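Local coordinates for protein NreA (Staphylococcus aureus subsp. aureus, PDB 6K2H) that probably senses nitrate through its GAF domain and relays its presence to a partner signalling system, at residues Gln13-Leu16 and Asp17-Lys21; Ala94-Leu97 and Leu98-Ser101. The protein carries 1 engineered substitution. All blocks are in the same frame, centred on the assembly; numbering follows the deposited sequence.

Contact 1 (13-16 with 17-21) comes first along the chain and closes well before contact 2 (94-97 with 98-101) opens. Each is local: contact 1 is two turns of helix 10-23, contact 2 the short helix 96-99 with its entry and exit. Their centres lie 20 Å apart and the nearest atoms about 9 Å, with no direct touch. Between them runs the antiparallel sheet of the GAF domain, and strand 27-33 is met by both, through A28 and I30 for contact 1 and F27 for contact 2. Contact 1 thus backs the sheet on one face, while contact 2 belongs to the other face, where 1,2-ethanediol, probably from the crystallisation liquor, is bound.

Contact 1 (Gln13-Leu16 and Asp17-Lys21); sequences QETL and DKIRK
Two successive turns of helix 10-23, the amino-terminal helix that covers one face of the GAF sheet, meet here, with T15 against I19 and Q13 against D17. The frame is the alpha-helical i to i+4 pattern. D17 N bonds to Q13 O at 2.9 Å, K18 N to E14 O at 3.0 Å, I19 N to T15 O and R20 N to L16 O.

T15 and I19 lie side by side and point the same way, methyl CG2 of T15 resting 3.7 Å from CD1 of I19. In T15, OG1 stays beside the backbone N (chi1 -59°) and bonds back to R11 O one turn earlier, which leaves CG2 anti to that N and facing I19. A threonine therefore serves both needs, a methyl for its neighbour and a hydroxyl for the helix backbone. I19 reaches on to F122 of strand 115-124.

The helix is amphipathic, as expected of one laid on a sheet. L16, the buried residue of the set, touches A28, I30, Y46, S48 and L120 with its side chain, and so bridges three strands, 27-33, 42-48 and 115-124. E14 and K18 are exposed, where long charged chains can remain in solvent.

At the flank, the Q13 side chain crosses that of D17, their amide and carboxylate planes 39° apart. D17 OD1 is held by S48 OG, and R20 NE bonds to the same hydroxyl, so one serine ties an acid and a base of neighbouring turns to strand 42-48. A bend at chi3 (75°) turns the R20 guanidinium so that NE meets S48 OG while NH1 donates to Y25 O.

Contact 2 (Ala94-Leu97 and Leu98-Ser101); sequences APIL and LSES. Engineered in segment 94-97: A94 (natural residue Tyr). With EDO (1,2-ethanediol), chain B.
Backbone bonds define the turn joining P95 to S99 and I96 to E100. P95 O receives S99 N at 3.2 Å and a weak bond from L98 N; E100 N reaches I96 O at 3.1 Å. Proline suits a first turn, where its missing N-H costs no helical bond.

Van der Waals packing centres on I96. A chi1 of -167° carries CG1 away from the backbone N, and CD1 extends along the helix to lie 3.6 Å from S99 OG and 3.9 Å from E100 CG; the side chain also meets F27 and F55. L97 turns elsewhere, onto L66 and L86.

Polar and charged groups gather at the exit. Buried E100 bends at chi2 (-63°) and meets R125 in a salt bridge, and its OE1 also accepts K51 N, so the carboxylate is paired. S101 OG bonds to K51 NZ.

Ligand contacts lie at the start: I96 N points at O1 of 1,2-ethanediol, probably from the crystallisation liquor, at a very short and thus doubtful 2.5 Å. The diol also bonds to W44 NE1 and A67 N, beside A94, an engineered replacement of tyrosine. This is a helix start turning its N-H to a GAF-domain pocket, probably the nitrate site.

Contact 1 (Gln13-Leu16 and Asp17-Lys21)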
loop_
_atom_site.group_PDB
_atom_site.type_symbol
_atom_site.label_atom_id
_atom_site.label_comp_id
_atom_site.label_asym_id
_atom_site.label_seq_id
_atom_site.Cartn_x
_atom_site.Cartn_y
_atom_site.Cartn_z
ATOM N N GLN A 13 -9.582 -3.868 -9.618
ATOM C CA GLN A 13 -9.109 -5.163 -9.114
ATOM C C GLN A 13 -8.229 -5.867 -10.141
ATOM O O GLN A 13 -7.158 -6.371 -9.830
ATOM C CB GLN A 13 -10.251 -6.066 -8.723
ATOM C CG GLN A 13 -9.884 -7.423 -8.146
ATOM C CD GLN A 13 -9.085 -7.288 -6.863
ATOM O OE1 GLN A 13 -7.893 -7.660 -6.792
ATOM N NE2 GLN A 13 -9.722 -6.712 -5.844
ATOM N N GLU A 14 -8.698 -5.925 -11.383
ATOM C CA GLU A 14 -7.986 -6.705 -12.408
ATOM C C GLU A 14 -6.656 -6.070 -12.753
ATOM O O GLU A 14 -5.654 -6.787 -12.996
ATOM C CB GLU A 14 -8.810 -6.798 -13.710
ATOM C CG GLU A 14 -10.043 -7.674 -13.652
ATOM C CD GLU A 14 -10.983 -7.474 -14.863
ATOM O OE1 GLU A 14 -10.813 -6.512 -15.670
ATOM O OE2 GLU A 14 -11.926 -8.269 -14.979
ATOM N N THR A 15 -6.651 -4.760 -12.866
ATOM C CA THR A 15 -5.426 -4.037 -13.126
ATOM C C THR A 15 -4.464 -4.263 -11.961
ATOM O O THR A 15 -3.279 -4.502 -12.166
ATOM C CB THR A 15 -5.661 -2.552 -13.284
ATOM O OG1 THR A 15 -6.574 -2.348 -14.370
ATOM C CG2 THR A 15 -4.384 -1.848 -13.582
ATOM N N LEU A 16 -4.992 -4.218 -10.735
ATOM C CA LEU A 16 -4.091 -4.430 -9.582
ATOM C C LEU A 16 -3.512 -5.809 -9.647
ATOM O O LEU A 16 -2.319 -5.976 -9.437
ATOM C CB LEU A 16 -4.787 -4.137 -8.215
ATOM C CG LEU A 16 -3.890 -4.253 -6.968
ATOM C CD1 LEU A 16 -2.776 -3.192 -6.946
ATOM C CD2 LEU A 16 -4.707 -4.209 -5.688
ATOM N N ASP A 17 -4.303 -6.820 -9.987
ATOM C CA ASP A 17 -3.781 -8.168 -10.035
ATOM C C ASP A 17 -2.708 -8.340 -11.110
ATOM O O ASP A 17 -1.697 -9.035 -10.892
ATOM C CB ASP A 17 -4.876 -9.181 -10.340
ATOM C CG ASP A 17 -5.857 -9.383 -9.190
ATOM O OD1 ASP A 17 -5.530 -9.263 -8.005
ATOM O OD2 ASP A 17 -6.992 -9.799 -9.501
ATOM N N LYS A 18 -2.951 -7.708 -12.254
ATOM C CA LYS A 18 -2.034 -7.803 -13.384
ATOM C C LYS A 18 -0.700 -7.169 -12.969
ATOM O O LYS A 18 0.316 -7.859 -13.065
ATOM C CB LYS A 18 -2.602 -7.082 -14.598
ATOM C CG LYS A 18 -1.769 -7.190 -15.880
ATOM C CD LYS A 18 -1.975 -5.951 -16.746
ATOM C CE LYS A 18 -3.080 -6.054 -17.787
ATOM N NZ LYS A 18 -2.560 -6.173 -19.193
ATOM N N ILE A 19 -0.737 -5.891 -12.560
ATOM C CA ILE A 19 0.455 -5.100 -12.144
ATOM C C ILE A 19 1.278 -5.770 -11.042
ATOM O O ILE A 19 2.507 -5.809 -11.119
ATOM C CB ILE A 19 0.099 -3.663 -11.712
ATOM C CG1 ILE A 19 -0.451 -2.893 -12.928
ATOM C CG2 ILE A 19 1.340 -2.858 -11.289
ATOM C CD1 ILE A 19 -0.872 -1.473 -12.616
ATOM N N ARG A 20 0.606 -6.272 -10.016
ATOM C CA ARG A 20 1.290 -6.962 -8.928
ATOM C C ARG A 20 2.162 -8.110 -9.515
ATOM O O ARG A 20 3.355 -8.263 -9.202
ATOM C CB ARG A 20 0.281 -7.509 -7.930
ATOM C CG ARG A 20 0.989 -8.435 -7.000
ATOM C CD ARG A 20 0.189 -9.071 -5.945
ATOM N NE ARG A 20 -0.665 -10.171 -6.497
ATOM C CZ ARG A 20 -0.288 -11.422 -6.685
ATOM N NH1 ARG A 20 0.964 -11.807 -6.497
ATOM N NH2 ARG A 20 -1.191 -12.300 -7.100
ATOM N N LYS A 21 1.552 -8.937 -10.372
ATOM C CA LYS A 21 2.228 -10.114 -10.877
ATOM C C LYS A 21 3.364 -9.737 -11.873
ATOM O O LYS A 21 4.481 -10.302 -11.791
ATOM C CB LYS A 21 1.206 -11.050 -11.545
ATOM C CG LYS A 21 0.213 -11.662 -10.549
ATOM C CD LYS A 21 -0.838 -12.671 -11.204
ATOM C CE LYS A 21 -2.263 -12.132 -11.244
ATOM N NZ LYS A 21 -3.320 -13.127 -11.514
#

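Contact 2 (Ala94-Leu97 and Leu98-Ser101)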
loop_
_atom_site.group_PDB
_atom_site.type_symbol
_atom_site.label_atom_id
_atom_site.label_comp_id
_atom_site.label_asym_id
_atom_site.label_seq_id
_atom_site.Cartn_x
_atom_site.Cartn_y
_atom_site.Cartn_z
ATOM N N ALA A 94 1.381 0.215 11.080
ATOM C CA ALA A 94 1.077 -0.012 9.673
ATOM C C ALA A 94 0.509 -1.442 9.567
ATOM O O ALA A 94 1.240 -2.322 9.159
ATOM C CB ALA A 94 2.383 0.098 8.888
ATOM N N PRO A 95 -0.707 -1.649 10.063
ATOM C CA PRO A 95 -1.218 -2.974 10.334
ATOM C C PRO A 95 -1.258 -3.919 9.139
ATOM O O PRO A 95 -1.255 -5.121 9.339
ATOM C CB PRO A 95 -2.623 -2.760 10.879
ATOM C CG PRO A 95 -2.880 -1.346 10.880
ATOM C CD PRO A 95 -1.624 -0.609 10.561
ATOM N N ILE A 96 -1.299 -3.412 7.917
ATOM C CA ILE A 96 -1.235 -4.374 6.775
ATOM C C ILE A 96 0.045 -5.193 6.805
ATOM O O ILE A 96 0.113 -6.339 6.385
ATOM C CB ILE A 96 -1.419 -3.621 5.432
ATOM C CG1 ILE A 96 -1.683 -4.572 4.289
ATOM C CG2 ILE A 96 -0.198 -2.778 5.101
ATOM C CD1 ILE A 96 -2.993 -5.210 4.360
ATOM N N LEU A 97 1.146 -4.638 7.338
ATOM C CA LEU A 97 2.333 -5.469 7.525
ATOM C C LEU A 97 2.157 -6.717 8.428
ATOM O O LEU A 97 2.763 -7.702 8.197
ATOM C CB LEU A 97 3.455 -4.628 8.168
ATOM C CG LEU A 97 3.893 -3.390 7.459
ATOM C CD1 LEU A 97 4.925 -2.660 8.328
ATOM C CD2 LEU A 97 4.469 -3.692 6.151
ATOM N N LEU A 98 1.307 -6.616 9.433
ATOM C CA LEU A 98 0.984 -7.733 10.303
ATOM C C LEU A 98 0.044 -8.734 9.620
ATOM O O LEU A 98 0.311 -9.893 9.641
ATOM C CB LEU A 98 0.304 -7.260 11.575
ATOM C CG LEU A 98 1.187 -6.465 12.547
ATOM C CD1 LEU A 98 0.253 -6.005 13.658
ATOM C CD2 LEU A 98 2.240 -7.389 13.102
ATOM N N SER A 99 -1.050 -8.268 9.061
ATOM C CA SER A 99 -2.083 -9.181 8.544
ATOM C C SER A 99 -1.570 -9.920 7.322
ATOM O O SER A 99 -1.941 -11.075 7.125
ATOM C CB SER A 99 -3.380 -8.419 8.255
ATOM O OG SER A 99 -3.359 -7.577 7.097
ATOM N N GLU A 100 -0.627 -9.319 6.557
ATOM C CA GLU A 100 -0.107 -9.967 5.355
ATOM C C GLU A 100 1.365 -10.396 5.469
ATOM O O GLU A 100 1.893 -10.873 4.516
ATOM C CB GLU A 100 -0.335 -9.046 4.157
ATOM C CG GLU A 100 -1.797 -8.880 3.744
ATOM C CD GLU A 100 -2.431 -10.201 3.268
ATOM O OE1 GLU A 100 -1.662 -11.055 2.722
ATOM O OE2 GLU A 100 -3.669 -10.350 3.400
ATOM N N SER A 101 1.942 -10.334 6.663
ATOM C CA SER A 101 3.316 -10.797 6.938
ATOM C C SER A 101 4.282 -10.275 5.893
ATOM O O SER A 101 5.065 -11.039 5.315
ATOM C CB SER A 101 3.413 -12.336 6.996
ATOM O OG SER A 101 2.346 -12.863 7.788
HETATM C C1 EDO B . -1.783 0.040 7.062
HETATM O O1 EDO B . -1.933 -1.204 7.025
HETATM C C2 EDO B . -0.532 0.496 6.709
HETATM O O2 EDO B . -0.848 1.775 6.392
#